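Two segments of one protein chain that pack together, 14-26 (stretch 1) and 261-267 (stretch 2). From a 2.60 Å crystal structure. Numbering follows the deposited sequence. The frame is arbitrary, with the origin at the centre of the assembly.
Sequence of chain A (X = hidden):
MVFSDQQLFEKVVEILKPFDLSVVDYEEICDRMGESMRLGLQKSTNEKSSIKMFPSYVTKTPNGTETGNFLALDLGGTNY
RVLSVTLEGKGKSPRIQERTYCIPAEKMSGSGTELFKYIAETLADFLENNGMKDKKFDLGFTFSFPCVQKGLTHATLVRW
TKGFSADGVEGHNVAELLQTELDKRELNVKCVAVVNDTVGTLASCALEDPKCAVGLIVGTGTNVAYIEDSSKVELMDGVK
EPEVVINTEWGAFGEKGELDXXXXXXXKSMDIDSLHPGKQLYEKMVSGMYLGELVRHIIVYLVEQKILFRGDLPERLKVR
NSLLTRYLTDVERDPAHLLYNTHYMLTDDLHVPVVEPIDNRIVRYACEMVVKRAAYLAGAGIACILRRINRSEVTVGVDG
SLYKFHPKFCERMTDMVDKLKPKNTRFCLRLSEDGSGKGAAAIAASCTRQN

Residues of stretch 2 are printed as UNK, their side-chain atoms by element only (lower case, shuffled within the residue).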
# COMPACT_ATOMS: atom_id res chain seq x y z
N GLU A 14 28.63 6.67 -7.45
CA GLU A 14 28.38 7.97 -8.05
C GLU A 14 27.03 8.03 -8.79
O GLU A 14 26.34 9.06 -8.77
CB GLU A 14 29.55 8.31 -8.98
CG GLU A 14 29.83 9.79 -9.12
CD GLU A 14 30.05 10.47 -7.78
OE1 GLU A 14 30.41 9.77 -6.79
OE2 GLU A 14 29.85 11.72 -7.72
N ILE A 15 26.66 6.93 -9.43
CA ILE A 15 25.41 6.85 -10.19
C ILE A 15 24.22 6.77 -9.23
O ILE A 15 23.20 7.45 -9.42
CB ILE A 15 25.46 5.62 -11.18
CG1 ILE A 15 26.59 5.83 -12.19
CG2 ILE A 15 24.11 5.40 -11.88
CD1 ILE A 15 27.19 4.58 -12.72
N LEU A 16 24.37 5.95 -8.19
CA LEU A 16 23.32 5.78 -7.19
C LEU A 16 23.30 6.84 -6.10
O LEU A 16 22.45 6.82 -5.21
CB LEU A 16 23.39 4.38 -6.57
CG LEU A 16 23.20 3.27 -7.60
CD1 LEU A 16 23.24 1.95 -6.90
CD2 LEU A 16 21.88 3.46 -8.33
N LYS A 17 24.19 7.82 -6.20
CA LYS A 17 24.24 8.88 -5.21
C LYS A 17 22.93 9.67 -5.07
O LYS A 17 22.53 10.02 -3.97
CB LYS A 17 25.45 9.81 -5.46
CG LYS A 17 25.93 10.52 -4.21
CD LYS A 17 27.31 11.12 -4.36
CE LYS A 17 27.51 12.12 -3.23
NZ LYS A 17 28.83 12.79 -3.18
N PRO A 18 22.20 9.91 -6.18
CA PRO A 18 20.94 10.65 -6.06
C PRO A 18 19.91 9.97 -5.18
O PRO A 18 18.86 10.56 -4.94
CB PRO A 18 20.47 10.75 -7.50
CG PRO A 18 21.73 10.88 -8.23
CD PRO A 18 22.56 9.78 -7.59
N PHE A 19 20.15 8.71 -4.81
CA PHE A 19 19.25 7.95 -3.93
C PHE A 19 19.62 8.20 -2.47
O PHE A 19 18.79 8.00 -1.59
CB PHE A 19 19.34 6.44 -4.16
CG PHE A 19 18.66 5.97 -5.39
CD1 PHE A 19 19.28 6.08 -6.63
CD2 PHE A 19 17.43 5.36 -5.32
CE1 PHE A 19 18.69 5.59 -7.79
CE2 PHE A 19 16.81 4.86 -6.48
CZ PHE A 19 17.46 4.97 -7.72
N ASP A 20 20.87 8.57 -2.22
CA ASP A 20 21.37 8.83 -0.88
C ASP A 20 20.89 10.18 -0.33
O ASP A 20 21.64 11.16 -0.29
CB ASP A 20 22.90 8.77 -0.86
CG ASP A 20 23.47 8.92 0.53
OD1 ASP A 20 22.85 8.43 1.50
OD2 ASP A 20 24.55 9.52 0.67
N LEU A 21 19.63 10.22 0.11
CA LEU A 21 19.03 11.44 0.65
C LEU A 21 19.43 11.72 2.10
O LEU A 21 19.79 10.81 2.84
CB LEU A 21 17.51 11.40 0.49
CG LEU A 21 17.05 11.14 -0.95
CD1 LEU A 21 15.65 11.69 -1.15
CD2 LEU A 21 18.01 11.80 -1.94
N SER A 22 19.35 12.99 2.47
CA SER A 22 19.72 13.47 3.79
C SER A 22 18.52 13.67 4.71
O SER A 22 17.41 13.83 4.24
CB SER A 22 20.46 14.81 3.64
OG SER A 22 19.64 15.83 3.05
N VAL A 23 18.74 13.72 6.02
CA VAL A 23 17.64 13.97 6.95
C VAL A 23 16.94 15.26 6.53
O VAL A 23 15.73 15.39 6.66
CB VAL A 23 18.14 14.16 8.39
CG1 VAL A 23 16.97 14.55 9.31
CG2 VAL A 23 18.80 12.89 8.88
N VAL A 24 17.71 16.20 5.99
CA VAL A 24 17.12 17.46 5.58
C VAL A 24 16.19 17.21 4.41
O VAL A 24 15.09 17.78 4.35
CB VAL A 24 18.17 18.55 5.20
CG1 VAL A 24 17.44 19.86 4.89
CG2 VAL A 24 19.18 18.77 6.35
N ASP A 25 16.57 16.31 3.50
CA ASP A 25 15.71 16.03 2.36
C ASP A 25 14.35 15.56 2.85
O ASP A 25 13.33 16.14 2.50
CB ASP A 25 16.34 15.03 1.41
CG ASP A 25 17.51 15.61 0.63
OD1 ASP A 25 17.55 16.84 0.42
OD2 ASP A 25 18.39 14.84 0.20
N TYR A 26 14.35 14.56 3.72
CA TYR A 26 13.10 14.02 4.25
C TYR A 26 12.29 15.08 5.01
O TYR A 26 11.08 15.14 4.85
CB TYR A 26 13.38 12.79 5.10
CG TYR A 26 13.98 11.68 4.28
CD1 TYR A 26 13.36 11.25 3.12
CD2 TYR A 26 15.19 11.10 4.64
CE1 TYR A 26 13.93 10.28 2.32
CE2 TYR A 26 15.77 10.11 3.84
CZ TYR A 26 15.13 9.72 2.68
OH TYR A 26 15.68 8.79 1.84
N UNK A 261 12.70 17.01 -7.28
CA UNK A 261 14.12 17.19 -7.02
C UNK A 261 14.74 15.89 -6.54
O UNK A 261 15.94 15.67 -6.67
s UNK A 261 13.72 19.82 -6.43
c UNK A 261 14.31 18.24 -5.94
N UNK A 262 13.89 15.03 -5.99
CA UNK A 262 14.31 13.78 -5.42
C UNK A 262 14.10 12.56 -6.30
O UNK A 262 14.61 11.48 -6.01
c UNK A 262 11.92 18.30 -1.98
c UNK A 262 11.19 17.44 -2.81
c UNK A 262 13.93 14.84 -3.19
c UNK A 262 13.76 16.82 -2.07
c UNK A 262 11.74 16.26 -3.28
c UNK A 262 13.06 15.93 -2.90
c UNK A 262 13.64 13.64 -4.06
c UNK A 262 15.09 15.11 -2.54
c UNK A 262 13.20 18.01 -1.60
n UNK A 262 15.00 16.28 -1.86
N UNK A 263 13.34 12.71 -7.36
CA UNK A 263 13.11 11.61 -8.28
C UNK A 263 14.29 11.51 -9.25
O UNK A 263 14.75 12.52 -9.78
c UNK A 263 10.61 11.76 -8.09
n UNK A 263 9.01 10.90 -9.74
c UNK A 263 9.28 11.96 -8.79
n UNK A 263 8.86 9.96 -11.82
n UNK A 263 9.44 12.19 -11.63
c UNK A 263 11.79 11.80 -9.03
c UNK A 263 9.10 11.02 -11.07
N UNK A 264 14.81 10.29 -9.40
CA UNK A 264 15.95 10.00 -10.28
C UNK A 264 15.47 9.46 -11.63
O UNK A 264 14.27 9.27 -11.84
c UNK A 264 16.88 8.96 -9.64
c UNK A 264 17.26 9.38 -8.23
o UNK A 264 16.21 7.69 -9.58
N UNK A 265 16.42 9.20 -12.53
CA UNK A 265 16.08 8.70 -13.87
C UNK A 265 15.54 7.27 -13.87
O UNK A 265 14.80 6.88 -14.77
n UNK A 265 20.59 8.70 -15.59
o UNK A 265 19.44 6.86 -16.18
c UNK A 265 18.58 8.18 -14.34
c UNK A 265 17.28 8.81 -14.83
c UNK A 265 19.57 7.87 -15.46
N UNK A 266 15.90 6.52 -12.84
CA UNK A 266 15.45 5.15 -12.68
C UNK A 266 13.98 5.20 -12.28
O UNK A 266 13.18 4.34 -12.67
c UNK A 266 18.58 5.41 -11.07
c UNK A 266 19.71 4.11 -13.25
c UNK A 266 16.30 4.50 -11.61
c UNK A 266 17.78 4.62 -11.88
c UNK A 266 20.51 4.89 -12.44
c UNK A 266 18.36 3.98 -12.96
c UNK A 266 19.94 5.55 -11.34
N UNK A 267 13.62 6.22 -11.52
CA UNK A 267 12.25 6.44 -11.08
C UNK A 267 11.40 6.85 -12.28
O UNK A 267 10.23 6.47 -12.40
o UNK A 267 13.49 7.82 -8.00
c UNK A 267 12.22 7.55 -10.00
c UNK A 267 12.72 7.08 -8.64
o UNK A 267 12.31 5.99 -8.17

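Position 261 has two side-chain atoms, one carbon and then one sulfur. The chain is unbranched and ends at the sulfur. It touches nothing on stretch 1. This is Cys-261.

Position 262 has ten side-chain atoms, nine carbons and one nitrogen. One carbon leads to a fused five- and six-membered ring system, with the nitrogen in the smaller ring. That nitrogen reaches OD1 of Asp-25, and a ring carbon reaches Leu-21. Such an indole belongs to one residue, Trp-262. CA-to-CB points sideways, but the end of the side chain comes nearer to stretch 1. NE1 of Trp-262 donates a weak hydrogen bond to OD1 of Asp-25 at 3.5 Å. The carboxylate oxygen lies at the ring edge, near the ring plane, where an indole N-H points. CD1 of Leu-21 is 3.7 Å from CD1 of Trp-262, an apolar contact beside the polar one.

Position 263 has seven side-chain atoms. Three carbons run to a nitrogen, then to a carbon carrying two more nitrogens. None touches stretch 1. This guanidinium group identifies Arg-263. Its CA-to-CB bond points away.

Position 264 has three side-chain atoms. The first carbon carries one oxygen and one carbon, so the chain branches at CB. The branch carbon lies by Pro-18 and over one face of the Phe-19 ring. This is Thr-264, with chi1 in the p well. Its CA-to-CB bond points toward stretch 1. CG2 of Thr-264 lies 3.6 Å from CB of Pro-18. OG1 of Thr-264 is 3.5 Å from CZ of Phe-19. The same oxygen caps the helix that follows, weakly accepting from the backbone N at position 266.

Position 265 has five side-chain atoms: three carbons, the third carrying one oxygen and one nitrogen. They do not touch stretch 1. This amide on a two-carbon spacer makes Gln-265. It is exposed.

Position 266 has seven side-chain carbons, one leading to a six-membered ring with no heteroatom. The ring lies among Ile-15, Leu-16 and Phe-19. This is Phe-266, which is buried. Its CA-to-CB bond points toward stretch 1. CD2 of Phe-266 is 3.3 Å from CE1 of Phe-19. The two rings meet rim to rim, with centroids 5.8 Å apart and planes at 29°. CZ of Phe-266 is 3.7 Å from CG2 of Ile-15, which lies at its ring edge. CE2 of Phe-266 is 4.1 Å from CD2 of Leu-16.

Position 267 has four side-chain atoms, two carbons, the second carrying two oxygens. It makes no close contact with stretch 1. This short carboxylate is Asp-267. Its OD2 accepts from Thr-264 N at 3.1 Å, tying the helix start together.

The contact is mainly apolar and buries 412 Å² over both sides. Phe-266 packs among Ile-15, Leu-16 and Phe-19, while Thr-264 fits against Pro-18 and Phe-19. Trp-262 adds the one hydrogen bond between the stretches. Its acceptor, Asp-25, also receives Ser-22 N through OD2 at 3.1 Å, so one carboxylate serves both segments.

Stretch 2 (261-267) CWRTQFD
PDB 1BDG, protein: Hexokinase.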